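Aldolase (Klebsiella pneumoniae, PDB 6VOQ) is a zinc-binding member of the class II aldolase and adducin family, an alpha-beta protein of AraD-like fold assembled from four chains. Local coordinates at residues Leu40-Thr45 / Lys74-His79; Ile92-Ser97 / Phe156-His161; His98-Leu103 / Asn113-Phe118; Pro130-Tyr135 / Ala143-Gly148. All blocks are in the same frame, centred on the assembly; numbering follows the deposited sequence.

Overall arrangement
The four contacts are spread over one mixed beta sheet and the helices packed against it. Interaction 1 comes first along the chain, joining strand 40-42 to helix 76-83. Interaction 2 follows and spans strands 91-94 and 155-158; interactions 3 and 4 fall in turn between its two segments. The centres of interactions 1 and 2 are 14 Å apart, yet Glu-75 of the first meets the three histidines of the second at a shared zinc ion, so the metal site draws its ligands from 74-79, 92-97 and 156-161. Interactions 3 and 4 each lie 11 Å from interaction 2, centre to centre. Interactions 1 and 3, with centres about 24 Å apart, are on opposite sides of the chain's centre.

Interaction 1. Residues Leu40-Thr45 / Lys74-His79. With ZN (zinc ion), chain B.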
loop_
_atom_site.group_PDB
_atom_site.type_symbol
_atom_site.label_atom_id
_atom_site.label_comp_id
_atom_site.label_asym_id
_atom_site.label_seq_id
_atom_site.Cartn_x
_atom_site.Cartn_y
_atom_site.Cartn_z
ATOM N N LEU A 40 -2.331 -33.407 -5.826
ATOM C CA LEU A 40 -2.458 -31.977 -5.596
ATOM C C LEU A 40 -1.514 -31.556 -4.478
ATOM O O LEU A 40 -1.547 -32.129 -3.384
ATOM C CB LEU A 40 -3.900 -31.628 -5.236
ATOM C CG LEU A 40 -4.395 -30.284 -5.730
ATOM C CD1 LEU A 40 -3.980 -30.100 -7.180
ATOM C CD2 LEU A 40 -5.890 -30.233 -5.577
ATOM N N LEU A 41 -0.673 -30.568 -4.758
ATOM C CA LEU A 41 0.092 -29.880 -3.728
ATOM C C LEU A 41 -0.715 -28.664 -3.280
ATOM O O LEU A 41 -1.232 -27.917 -4.115
ATOM C CB LEU A 41 1.464 -29.464 -4.265
ATOM C CG LEU A 41 2.415 -28.746 -3.303
ATOM C CD1 LEU A 41 3.012 -29.748 -2.321
ATOM C CD2 LEU A 41 3.522 -27.998 -4.057
ATOM N N ALA A 42 -0.848 -28.474 -1.973
ATOM C CA ALA A 42 -1.696 -27.402 -1.477
ATOM C C ALA A 42 -1.124 -26.846 -0.184
ATOM O O ALA A 42 -0.365 -27.514 0.519
ATOM C CB ALA A 42 -3.140 -27.881 -1.249
ATOM N N THR A 43 -1.498 -25.602 0.117
ATOM C CA THR A 43 -1.079 -24.980 1.359
ATOM C C THR A 43 -1.876 -25.564 2.523
ATOM O O THR A 43 -3.075 -25.821 2.393
ATOM C CB THR A 43 -1.257 -23.455 1.299
ATOM O OG1 THR A 43 -2.626 -23.131 1.065
ATOM C CG2 THR A 43 -0.435 -22.863 0.179
ATOM N N PRO A 44 -1.242 -25.807 3.662
ATOM C CA PRO A 44 -1.918 -26.545 4.734
ATOM C C PRO A 44 -2.944 -25.682 5.454
ATOM O O PRO A 44 -3.046 -24.469 5.259
ATOM C CB PRO A 44 -0.768 -26.962 5.654
ATOM C CG PRO A 44 0.298 -25.953 5.410
ATOM C CD PRO A 44 0.177 -25.547 3.967
ATOM N N THR A 45 -3.731 -26.349 6.291
ATOM C CA THR A 45 -4.771 -25.684 7.066
ATOM C C THR A 45 -4.170 -24.674 8.044
ATOM O O THR A 45 -3.027 -24.806 8.487
ATOM C CB THR A 45 -5.605 -26.723 7.822
ATOM O OG1 THR A 45 -6.698 -26.085 8.485
ATOM C CG2 THR A 45 -4.748 -27.464 8.852
ATOM N N LYS A 74 -9.004 -26.469 4.433
ATOM C CA LYS A 74 -10.372 -26.927 4.208
ATOM C C LYS A 74 -10.940 -26.439 2.874
ATOM O O LYS A 74 -11.827 -27.092 2.314
ATOM C CB LYS A 74 -11.260 -26.483 5.371
ATOM C CG LYS A 74 -10.673 -26.856 6.718
ATOM C CD LYS A 74 -11.473 -26.304 7.867
ATOM C CE LYS A 74 -12.396 -27.366 8.434
ATOM N NZ LYS A 74 -13.356 -26.792 9.422
ATOM N N GLU A 75 -10.437 -25.328 2.338
ATOM C CA GLU A 75 -10.939 -24.827 1.067
ATOM C C GLU A 75 -10.380 -25.581 -0.132
ATOM O O GLU A 75 -10.835 -25.342 -1.261
ATOM C CB GLU A 75 -10.636 -23.335 0.945
ATOM C CG GLU A 75 -11.216 -22.544 2.096
ATOM C CD GLU A 75 -11.115 -21.056 1.902
ATOM O OE1 GLU A 75 -12.134 -20.445 1.511
ATOM O OE2 GLU A 75 -10.022 -20.499 2.143
ATOM N N VAL A 76 -9.427 -26.492 0.087
ATOM C CA VAL A 76 -8.927 -27.331 -0.996
ATOM C C VAL A 76 -10.040 -28.210 -1.549
ATOM O O VAL A 76 -9.967 -28.654 -2.700
ATOM C CB VAL A 76 -7.717 -28.156 -0.503
ATOM C CG1 VAL A 76 -7.238 -29.144 -1.564
ATOM C CG2 VAL A 76 -6.581 -27.217 -0.103
ATOM N N THR A 77 -11.091 -28.439 -0.755
ATOM C CA THR A 77 -12.273 -29.142 -1.241
ATOM C C THR A 77 -12.788 -28.544 -2.547
ATOM O O THR A 77 -13.065 -29.275 -3.506
ATOM C CB THR A 77 -13.372 -29.120 -0.177
ATOM O OG1 THR A 77 -12.913 -29.805 0.995
ATOM C CG2 THR A 77 -14.610 -29.833 -0.692
ATOM N N PHE A 78 -12.932 -27.217 -2.615
ATOM C CA PHE A 78 -13.448 -26.662 -3.861
ATOM C C PHE A 78 -12.348 -26.352 -4.869
ATOM O O PHE A 78 -12.655 -26.114 -6.037
ATOM C CB PHE A 78 -14.342 -25.424 -3.611
ATOM C CG PHE A 78 -13.652 -24.221 -2.995
ATOM C CD1 PHE A 78 -12.715 -23.483 -3.699
ATOM C CD2 PHE A 78 -14.025 -23.777 -1.744
ATOM C CE1 PHE A 78 -12.116 -22.375 -3.130
ATOM C CE2 PHE A 78 -13.438 -22.658 -1.170
ATOM C CZ PHE A 78 -12.486 -21.959 -1.860
ATOM N N HIS A 79 -11.079 -26.360 -4.457
ATOM C CA HIS A 79 -9.999 -26.451 -5.432
ATOM C C HIS A 79 -10.151 -27.707 -6.280
ATOM O O HIS A 79 -10.098 -27.649 -7.513
ATOM C CB HIS A 79 -8.652 -26.483 -4.722
ATOM C CG HIS A 79 -8.180 -25.155 -4.239
ATOM N ND1 HIS A 79 -6.959 -24.627 -4.600
ATOM C CD2 HIS A 79 -8.748 -24.260 -3.397
ATOM C CE1 HIS A 79 -6.800 -23.456 -4.011
ATOM N NE2 HIS A 79 -7.871 -23.209 -3.278
HETATM ZN ZN ZN B . -11.671 -18.245 1.336
#
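Val-76 lays its CG2 methyl over the CB of Ala-42 at 3.7 Å, the closest approach between 40-45 and 74-79. Its other methyl serves a second partner: CG1, anti to the backbone N (chi1 175°), points along the strand to Leu-40, whose CD2 lies 4.4 Å from Val-76 CG1. Because Leu-40 and Ala-42 are two residues apart, they reach the helix from the same face of strand 40-42, and one valine spans both. Val-60 of the adjoining strand 58-60 also touches Val-76, which thus packs on two strands of the sheet in this AraD-like fold. At the exposed margin, Thr-45 OG1 only grazes the Lys-74 chain, 4.4 Å from CG. Within 74-79, Thr-77 OG1 donates to Lys-74 O over 3.2 Å, 24° out of the carbonyl plane. Glu-75 turns from the strand and, extended beyond CG, carries OE1 to 2.3 Å from the zinc ion. OE2 stays 2.9 Å from the zinc and has a weak hydrogen bond to Asn-30 ND2. Glu-75 O sits above the centre of the Phe-78 ring, 3.4 Å from its plane, while the buried imidazole of His-79 is held by a hydrogen bond between ND1 and Ser-32 OG and a weak one between NE2 and Asn-30 OD1.

Interaction 2. Residues Ile92-Ser97 / Phe156-His161; sequences IVHLHS and FLLANH. With ZN (zinc ion), chain B.
On its way to the zinc ion, the side chain of His-96 passes the backbone of His-161. Its CB lies 4.1 Å from His-161 O, and the same carbonyl oxygen sits over one face of the His-96 ring, 3.9 Å from CG. Farther out, His-161 CD2 is 3.8 Å from His-96 CD2 and 4.0 Å from His-96 CE1. At the tip, His-96 NE2 binds zinc at 2.2 Å; chi1 of -56°, with CG anti to the carbonyl carbon, swings the ring there. His-161 NE2 binds zinc at 2.1 Å and lies 3.3 Å from NE2 of both His-94 and His-96, the three converging on the metal with Glu-75 as fourth protein ligand. The His-161 plane is turned 86° from that of His-94. A hydrogen bond between His-94 ND1 and Pro-163 O, together with its NE2-zinc bond, probably sets that ring's rotation. Tyr-121 of a second subunit stacks on His-96. Strand 162-167 separates strands 91-94 and 155-158; His-94 ends the former, and His-96 and His-161 follow in loops near helix 98-104.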
loop_
_atom_site.group_PDB
_atom_site.type_symbol
_atom_site.label_atom_id
_atom_site.label_comp_id
_atom_site.label_asym_id
_atom_site.label_seq_id
_atom_site.Cartn_x
_atom_site.Cartn_y
_atom_site.Cartn_z
ATOM N N ILE A 92 -4.323 -23.330 -8.864
ATOM C CA ILE A 92 -5.428 -22.506 -8.408
ATOM C C ILE A 92 -4.911 -21.581 -7.323
ATOM O O ILE A 92 -4.217 -22.023 -6.399
ATOM C CB ILE A 92 -6.603 -23.344 -7.872
ATOM C CG1 ILE A 92 -7.289 -24.103 -8.996
ATOM C CG2 ILE A 92 -7.617 -22.453 -7.174
ATOM C CD1 ILE A 92 -8.510 -24.864 -8.503
ATOM N N VAL A 93 -5.248 -20.302 -7.441
ATOM C CA VAL A 93 -4.952 -19.299 -6.432
ATOM C C VAL A 93 -6.284 -18.845 -5.865
ATOM O O VAL A 93 -7.163 -18.394 -6.607
ATOM C CB VAL A 93 -4.158 -18.124 -7.022
ATOM C CG1 VAL A 93 -4.200 -16.898 -6.097
ATOM C CG2 VAL A 93 -2.732 -18.553 -7.282
ATOM N N HIS A 94 -6.461 -19.013 -4.565
ATOM C CA HIS A 94 -7.630 -18.491 -3.881
ATOM C C HIS A 94 -7.173 -17.462 -2.861
ATOM O O HIS A 94 -6.345 -17.764 -1.998
ATOM C CB HIS A 94 -8.427 -19.587 -3.195
ATOM C CG HIS A 94 -9.496 -19.051 -2.299
ATOM N ND1 HIS A 94 -10.492 -18.211 -2.755
ATOM C CD2 HIS A 94 -9.707 -19.200 -0.971
ATOM C CE1 HIS A 94 -11.283 -17.886 -1.749
ATOM N NE2 HIS A 94 -10.829 -18.472 -0.655
ATOM N N LEU A 95 -7.705 -16.255 -2.968
ATOM C CA LEU A 95 -7.368 -15.173 -2.060
ATOM C C LEU A 95 -8.639 -14.454 -1.652
ATOM O O LEU A 95 -9.673 -14.555 -2.313
ATOM C CB LEU A 95 -6.419 -14.163 -2.707
ATOM C CG LEU A 95 -5.050 -14.644 -3.133
ATOM C CD1 LEU A 95 -4.454 -13.561 -3.986
ATOM C CD2 LEU A 95 -4.195 -14.917 -1.910
ATOM N N HIS A 96 -8.556 -13.727 -0.545
ATOM C CA HIS A 96 -9.556 -12.717 -0.223
ATOM C C HIS A 96 -9.038 -11.338 -0.580
ATOM O O HIS A 96 -9.110 -10.412 0.237
ATOM C CB HIS A 96 -9.954 -12.791 1.248
ATOM C CG HIS A 96 -10.439 -14.139 1.675
ATOM N ND1 HIS A 96 -10.805 -14.420 2.974
ATOM C CD2 HIS A 96 -10.617 -15.286 0.980
ATOM C CE1 HIS A 96 -11.178 -15.683 3.063
ATOM N NE2 HIS A 96 -11.073 -16.231 1.867
ATOM N N SER A 97 -8.472 -11.192 -1.782
ATOM C CA SER A 97 -7.863 -9.922 -2.156
ATOM C C SER A 97 -8.930 -8.833 -2.155
ATOM O O SER A 97 -10.100 -9.084 -2.469
ATOM C CB SER A 97 -7.155 -10.031 -3.516
ATOM O OG SER A 97 -8.023 -10.448 -4.565
ATOM N N PHE A 156 -13.411 -17.517 -10.947
ATOM C CA PHE A 156 -14.729 -17.550 -10.331
ATOM C C PHE A 156 -14.753 -16.596 -9.151
ATOM O O PHE A 156 -13.785 -16.516 -8.389
ATOM C CB PHE A 156 -15.106 -18.958 -9.831
ATOM C CG PHE A 156 -14.644 -20.067 -10.721
ATOM C CD1 PHE A 156 -15.418 -20.473 -11.792
ATOM C CD2 PHE A 156 -13.444 -20.722 -10.476
ATOM C CE1 PHE A 156 -15.003 -21.501 -12.615
ATOM C CE2 PHE A 156 -13.022 -21.742 -11.297
ATOM C CZ PHE A 156 -13.803 -22.133 -12.369
ATOM N N LEU A 157 -15.863 -15.892 -8.983
ATOM C CA LEU A 157 -16.024 -14.997 -7.845
ATOM C C LEU A 157 -17.049 -15.621 -6.910
ATOM O O LEU A 157 -18.227 -15.745 -7.269
ATOM C CB LEU A 157 -16.435 -13.601 -8.292
ATOM C CG LEU A 157 -16.406 -12.481 -7.250
ATOM C CD1 LEU A 157 -15.038 -12.347 -6.622
ATOM C CD2 LEU A 157 -16.810 -11.166 -7.882
ATOM N N LEU A 158 -16.586 -16.038 -5.729
ATOM C CA LEU A 158 -17.470 -16.511 -4.671
ATOM C C LEU A 158 -18.064 -15.306 -3.955
ATOM O O LEU A 158 -17.332 -14.521 -3.345
ATOM C CB LEU A 158 -16.710 -17.388 -3.680
ATOM C CG LEU A 158 -15.879 -18.546 -4.213
ATOM C CD1 LEU A 158 -15.322 -19.313 -3.029
ATOM C CD2 LEU A 158 -16.702 -19.460 -5.087
ATOM N N ALA A 159 -19.379 -15.144 -4.058
ATOM C CA ALA A 159 -20.035 -13.987 -3.468
ATOM C C ALA A 159 -19.749 -13.922 -1.972
ATOM O O ALA A 159 -19.651 -14.951 -1.303
ATOM C CB ALA A 159 -21.538 -14.055 -3.727
ATOM N N ASN A 160 -19.593 -12.699 -1.458
ATOM C CA ASN A 160 -19.313 -12.464 -0.038
ATOM C C ASN A 160 -18.110 -13.272 0.440
ATOM O O ASN A 160 -18.103 -13.825 1.541
ATOM C CB ASN A 160 -20.526 -12.779 0.833
ATOM C CG ASN A 160 -21.741 -11.998 0.442
ATOM O OD1 ASN A 160 -22.599 -12.485 -0.300
ATOM N ND2 ASN A 160 -21.834 -10.775 0.939
ATOM N N HIS A 161 -17.080 -13.346 -0.393
ATOM C CA HIS A 161 -15.982 -14.244 -0.088
ATOM C C HIS A 161 -14.697 -13.807 -0.774
ATOM O O HIS A 161 -13.821 -13.221 -0.131
ATOM C CB HIS A 161 -16.352 -15.662 -0.498
ATOM C CG HIS A 161 -15.393 -16.699 -0.008
ATOM N ND1 HIS A 161 -15.717 -18.037 0.054
ATOM C CD2 HIS A 161 -14.124 -16.597 0.449
ATOM C CE1 HIS A 161 -14.686 -18.713 0.523
ATOM N NE2 HIS A 161 -13.707 -17.862 0.771
HETATM ZN ZN ZN B . -11.671 -18.245 1.336
#

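Interaction 3. Residues His98-Leu103 / Asn113-Phe118; sequences HYLTAL and NCIRPF
The tighter half of this contact rests on a single methyl, Leu-103 CD2, which lies 4.1 Å from Cys-114 SG and equally 4.1 Å from Ile-115 CG1. CG of Leu-103 is anti to the backbone N (chi1 -175°), which extends the side chain from the helix toward the loop and lets CD2 meet both residues. Leu-100, one helical turn earlier, is looser, its CD2 touching Ile-115 CD1 at 4.5 Å. With the nearest CA atoms, those of Leu-103 and Cys-114, 8.4 Å apart, side chains alone bridge the two backbones. Within the AraD-like alpha-beta fold this is a helix-to-loop contact: it joins helix 98-104, which follows the metal-binding strand 91-94, to the irregular connection leading to helix 121-125. The layer around them includes Leu-157 of strand 155-158, touching both Leu-103 and Cys-114, and helix 170-190, where Ala-184 meets Leu-100 and Thr-183 meets Ile-115. Toward solvent the character changes: Cys-114 is partly exposed, whereas Leu-103 and Ile-115 are buried. Elsewhere on the helix, His-98 turns to a second subunit, hydrogen-bonding through its two ring nitrogens to Thr-189 and Glu-182 of that chain.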
loop_
_atom_site.group_PDB
_atom_site.type_symbol
_atom_site.label_atom_id
_atom_site.label_comp_id
_atom_site.label_asym_id
_atom_site.label_seq_id
_atom_site.Cartn_x
_atom_site.Cartn_y
_atom_site.Cartn_z
ATOM N N HIS A 98 -8.527 -7.625 -1.758
ATOM C CA HIS A 98 -9.482 -6.670 -1.206
ATOM C C HIS A 98 -10.576 -6.313 -2.211
ATOM O O HIS A 98 -11.774 -6.435 -1.920
ATOM C CB HIS A 98 -8.768 -5.410 -0.734
ATOM C CG HIS A 98 -9.712 -4.378 -0.219
ATOM N ND1 HIS A 98 -10.337 -4.489 1.006
ATOM C CD2 HIS A 98 -10.224 -3.268 -0.806
ATOM C CE1 HIS A 98 -11.150 -3.461 1.175
ATOM N NE2 HIS A 98 -11.103 -2.708 0.089
ATOM N N TYR A 99 -10.185 -5.866 -3.401
ATOM C CA TYR A 99 -11.169 -5.342 -4.336
ATOM C C TYR A 99 -11.976 -6.445 -5.005
ATOM O O TYR A 99 -13.160 -6.241 -5.293
ATOM C CB TYR A 99 -10.475 -4.427 -5.353
ATOM C CG TYR A 99 -9.906 -3.212 -4.649
ATOM C CD1 TYR A 99 -10.725 -2.150 -4.288
ATOM C CD2 TYR A 99 -8.567 -3.159 -4.277
ATOM C CE1 TYR A 99 -10.212 -1.054 -3.605
ATOM C CE2 TYR A 99 -8.050 -2.066 -3.608
ATOM C CZ TYR A 99 -8.881 -1.025 -3.271
ATOM O OH TYR A 99 -8.373 0.060 -2.600
ATOM N N LEU A 100 -11.388 -7.622 -5.233
ATOM C CA LEU A 100 -12.198 -8.721 -5.744
ATOM C C LEU A 100 -13.182 -9.208 -4.692
ATOM O O LEU A 100 -14.314 -9.569 -5.034
ATOM C CB LEU A 100 -11.306 -9.863 -6.229
ATOM C CG LEU A 100 -10.736 -9.699 -7.643
ATOM C CD1 LEU A 100 -9.615 -10.705 -7.893
ATOM C CD2 LEU A 100 -11.829 -9.828 -8.709
ATOM N N THR A 101 -12.780 -9.205 -3.414
ATOM C CA THR A 101 -13.710 -9.530 -2.338
ATOM C C THR A 101 -14.801 -8.472 -2.224
ATOM O O THR A 101 -15.975 -8.802 -2.014
ATOM C CB THR A 101 -12.964 -9.652 -1.003
ATOM O OG1 THR A 101 -12.006 -10.716 -1.065
ATOM C CG2 THR A 101 -13.938 -9.912 0.153
ATOM N N ALA A 102 -14.419 -7.194 -2.324
ATOM C CA ALA A 102 -15.400 -6.114 -2.311
ATOM C C ALA A 102 -16.420 -6.307 -3.417
ATOM O O ALA A 102 -17.631 -6.313 -3.170
ATOM C CB ALA A 102 -14.706 -4.764 -2.468
ATOM N N LEU A 103 -15.937 -6.483 -4.647
ATOM C CA LEU A 103 -16.822 -6.780 -5.762
ATOM C C LEU A 103 -17.737 -7.957 -5.456
ATOM O O LEU A 103 -18.893 -7.975 -5.899
ATOM C CB LEU A 103 -15.990 -7.058 -7.009
ATOM C CG LEU A 103 -16.744 -7.276 -8.313
ATOM C CD1 LEU A 103 -17.398 -5.989 -8.768
ATOM C CD2 LEU A 103 -15.777 -7.759 -9.345
ATOM N N ASN A 113 -20.912 -12.907 -15.741
ATOM C CA ASN A 113 -19.794 -12.083 -16.194
ATOM C C ASN A 113 -19.819 -10.811 -15.345
ATOM O O ASN A 113 -20.445 -9.817 -15.717
ATOM C CB ASN A 113 -19.904 -11.783 -17.679
ATOM C CG ASN A 113 -18.798 -10.876 -18.176
ATOM O OD1 ASN A 113 -17.717 -10.802 -17.575
ATOM N ND2 ASN A 113 -19.061 -10.179 -19.283
ATOM N N CYS A 114 -19.138 -10.857 -14.207
ATOM C CA CYS A 114 -19.246 -9.787 -13.228
ATOM C C CYS A 114 -18.295 -8.633 -13.490
ATOM O O CYS A 114 -18.404 -7.601 -12.822
ATOM C CB CYS A 114 -18.986 -10.331 -11.828
ATOM S SG CYS A 114 -17.303 -10.861 -11.601
ATOM N N ILE A 115 -17.360 -8.775 -14.417
ATOM C CA ILE A 115 -16.423 -7.709 -14.737
ATOM C C ILE A 115 -16.723 -7.217 -16.147
ATOM O O ILE A 115 -16.457 -7.909 -17.133
ATOM C CB ILE A 115 -14.970 -8.168 -14.594
ATOM C CG1 ILE A 115 -14.770 -8.804 -13.219
ATOM C CG2 ILE A 115 -14.049 -6.983 -14.738
ATOM C CD1 ILE A 115 -13.355 -9.046 -12.863
ATOM N N ARG A 116 -17.279 -6.025 -16.242
ATOM C CA ARG A 116 -17.514 -5.360 -17.512
ATOM C C ARG A 116 -16.217 -4.733 -18.012
ATOM O O ARG A 116 -15.725 -3.770 -17.413
ATOM C CB ARG A 116 -18.594 -4.299 -17.344
ATOM C CG ARG A 116 -19.094 -3.687 -18.629
ATOM C CD ARG A 116 -20.260 -2.807 -18.270
ATOM N NE ARG A 116 -20.643 -1.866 -19.310
ATOM C CZ ARG A 116 -21.351 -0.769 -19.070
ATOM N NH1 ARG A 116 -21.717 -0.479 -17.820
ATOM N NH2 ARG A 116 -21.678 0.037 -20.070
ATOM N N PRO A 117 -15.656 -5.222 -19.118
ATOM C CA PRO A 117 -14.258 -4.898 -19.445
ATOM C C PRO A 117 -14.068 -3.470 -19.955
ATOM O O PRO A 117 -14.752 -3.015 -20.878
ATOM C CB PRO A 117 -13.897 -5.939 -20.515
ATOM C CG PRO A 117 -15.191 -6.319 -21.128
ATOM C CD PRO A 117 -16.223 -6.228 -20.033
ATOM N N PHE A 118 -13.113 -2.768 -19.332
ATOM C CA PHE A 118 -12.587 -1.493 -19.805
ATOM C C PHE A 118 -11.084 -1.547 -20.037
ATOM O O PHE A 118 -10.484 -0.512 -20.324
ATOM C CB PHE A 118 -12.891 -0.367 -18.804
ATOM C CG PHE A 118 -12.596 -0.733 -17.380
ATOM C CD1 PHE A 118 -11.300 -0.659 -16.881
ATOM C CD2 PHE A 118 -13.610 -1.175 -16.542
ATOM C CE1 PHE A 118 -11.020 -1.011 -15.566
ATOM C CE2 PHE A 118 -13.340 -1.524 -15.225
ATOM C CZ PHE A 118 -12.040 -1.448 -14.736
#

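Interaction 4. Residues Pro130-Tyr135 / Ala143-Gly148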
loop_
_atom_site.group_PDB
_atom_site.type_symbol
_atom_site.label_atom_id
_atom_site.label_comp_id
_atom_site.label_asym_id
_atom_site.label_seq_id
_atom_site.Cartn_x
_atom_site.Cartn_y
_atom_site.Cartn_z
ATOM N N PRO A 130 -17.715 -15.796 -13.707
ATOM C CA PRO A 130 -19.024 -16.038 -13.094
ATOM C C PRO A 130 -19.000 -15.807 -11.586
ATOM O O PRO A 130 -17.950 -15.693 -10.950
ATOM C CB PRO A 130 -19.295 -17.509 -13.416
ATOM C CG PRO A 130 -17.937 -18.114 -13.482
ATOM C CD PRO A 130 -17.034 -17.054 -14.062
ATOM N N VAL A 131 -20.196 -15.745 -11.015
ATOM C CA VAL A 131 -20.368 -15.476 -9.596
ATOM C C VAL A 131 -21.065 -16.670 -8.969
ATOM O O VAL A 131 -22.096 -17.128 -9.472
ATOM C CB VAL A 131 -21.163 -14.184 -9.354
ATOM C CG1 VAL A 131 -21.353 -13.960 -7.864
ATOM C CG2 VAL A 131 -20.434 -12.998 -9.995
ATOM N N VAL A 132 -20.484 -17.184 -7.893
ATOM C CA VAL A 132 -21.093 -18.263 -7.130
ATOM C C VAL A 132 -21.854 -17.612 -5.987
ATOM O O VAL A 132 -21.307 -16.714 -5.331
ATOM C CB VAL A 132 -20.043 -19.257 -6.614
ATOM C CG1 VAL A 132 -20.697 -20.247 -5.661
ATOM C CG2 VAL A 132 -19.356 -19.957 -7.786
ATOM N N PRO A 133 -23.107 -17.992 -5.741
ATOM C CA PRO A 133 -23.836 -17.434 -4.600
ATOM C C PRO A 133 -23.093 -17.667 -3.293
ATOM O O PRO A 133 -22.227 -18.541 -3.179
ATOM C CB PRO A 133 -25.173 -18.182 -4.629
ATOM C CG PRO A 133 -25.337 -18.602 -6.044
ATOM C CD PRO A 133 -23.952 -18.886 -6.550
ATOM N N TYR A 134 -23.413 -16.832 -2.308
ATOM C CA TYR A 134 -22.825 -17.008 -0.991
ATOM C C TYR A 134 -23.425 -18.231 -0.317
ATOM O O TYR A 134 -24.643 -18.444 -0.348
ATOM C CB TYR A 134 -23.049 -15.792 -0.096
ATOM C CG TYR A 134 -22.691 -16.132 1.330
ATOM C CD1 TYR A 134 -21.360 -16.207 1.724
ATOM C CD2 TYR A 134 -23.671 -16.462 2.262
ATOM C CE1 TYR A 134 -21.010 -16.561 3.014
ATOM C CE2 TYR A 134 -23.330 -16.829 3.557
ATOM C CZ TYR A 134 -21.991 -16.865 3.927
ATOM O OH TYR A 134 -21.627 -17.219 5.207
ATOM N N TYR A 135 -22.558 -19.023 0.307
ATOM C CA TYR A 135 -22.951 -20.145 1.144
ATOM C C TYR A 135 -22.020 -20.192 2.341
ATOM O O TYR A 135 -20.853 -19.809 2.250
ATOM C CB TYR A 135 -22.871 -21.486 0.400
ATOM C CG TYR A 135 -23.760 -21.601 -0.813
ATOM C CD1 TYR A 135 -25.140 -21.670 -0.680
ATOM C CD2 TYR A 135 -23.212 -21.672 -2.095
ATOM C CE1 TYR A 135 -25.959 -21.790 -1.793
ATOM C CE2 TYR A 135 -24.023 -21.791 -3.216
ATOM C CZ TYR A 135 -25.397 -21.849 -3.057
ATOM O OH TYR A 135 -26.213 -21.974 -4.158
ATOM N N ALA A 143 -18.344 -26.121 -3.759
ATOM C CA ALA A 143 -17.680 -27.036 -4.685
ATOM C C ALA A 143 -18.594 -27.472 -5.829
ATOM O O ALA A 143 -18.128 -27.639 -6.964
ATOM C CB ALA A 143 -17.169 -28.260 -3.926
ATOM N N GLN A 144 -19.887 -27.660 -5.561
ATOM C CA GLN A 144 -20.796 -28.078 -6.622
ATOM C C GLN A 144 -20.882 -27.010 -7.701
ATOM O O GLN A 144 -20.783 -27.308 -8.895
ATOM C CB GLN A 144 -22.182 -28.384 -6.049
ATOM C CG GLN A 144 -22.236 -29.600 -5.122
ATOM C CD GLN A 144 -23.513 -29.641 -4.275
ATOM O OE1 GLN A 144 -24.505 -28.981 -4.592
ATOM N NE2 GLN A 144 -23.483 -30.409 -3.192
ATOM N N ALA A 145 -21.046 -25.754 -7.291
ATOM C CA ALA A 145 -21.122 -24.660 -8.252
ATOM C C ALA A 145 -19.841 -24.560 -9.073
ATOM O O ALA A 145 -19.890 -24.423 -10.301
ATOM C CB ALA A 145 -21.407 -23.349 -7.517
ATOM N N LEU A 146 -18.685 -24.665 -8.410
ATOM C CA LEU A 146 -17.405 -24.581 -9.102
ATOM C C LEU A 146 -17.217 -25.729 -10.091
ATOM O O LEU A 146 -16.744 -25.515 -11.214
ATOM C CB LEU A 146 -16.274 -24.550 -8.082
ATOM C CG LEU A 146 -16.175 -23.205 -7.355
ATOM C CD1 LEU A 146 -14.932 -23.160 -6.470
ATOM C CD2 LEU A 146 -16.145 -22.090 -8.366
ATOM N N ALA A 147 -17.586 -26.952 -9.703
ATOM C CA ALA A 147 -17.466 -28.064 -10.640
ATOM C C ALA A 147 -18.277 -27.814 -11.908
ATOM O O ALA A 147 -17.829 -28.139 -13.012
ATOM C CB ALA A 147 -17.902 -29.367 -9.973
ATOM N N GLY A 148 -19.470 -27.229 -11.771
ATOM C CA GLY A 148 -20.290 -26.969 -12.940
ATOM C C GLY A 148 -19.786 -25.828 -13.797
ATOM O O GLY A 148 -20.008 -25.820 -15.011
#
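The apolar contacts all pass through Val-132 on the strand side, which splits its two methyls between neighbouring helix residues. Val-132 CG1 lies 3.7 Å from Ala-145 CB; Val-132 CG2 is 4.0 Å from the same Ala-145 CB and 3.9 Å from Leu-146 CD2. With CG1 anti to the backbone N (chi1 172°) and CG2 anti to the carbonyl carbon, both branches are set toward the helix. The alanine methyl therefore faces both, and its small size lets the backbones close to 6.5 Å between the CA atoms of Val-132 and Ala-145. Leu-146 crosses the valine at about a right angle, and it also touches Phe-156 of strand 155-158. This is the packing of a beta-alpha-beta crossover: helix 140-149 connects strand 131-132 to its parallel neighbour 155-158 and covers one face of the pair. The hydrogen bonds that place the two segments are largely backbone ones. Val-132 pairs with Leu-157 and with Ala-159, the residue just after strand 155-158. In the helix, Ala-147 N donates to Ala-143 O over 2.9 Å.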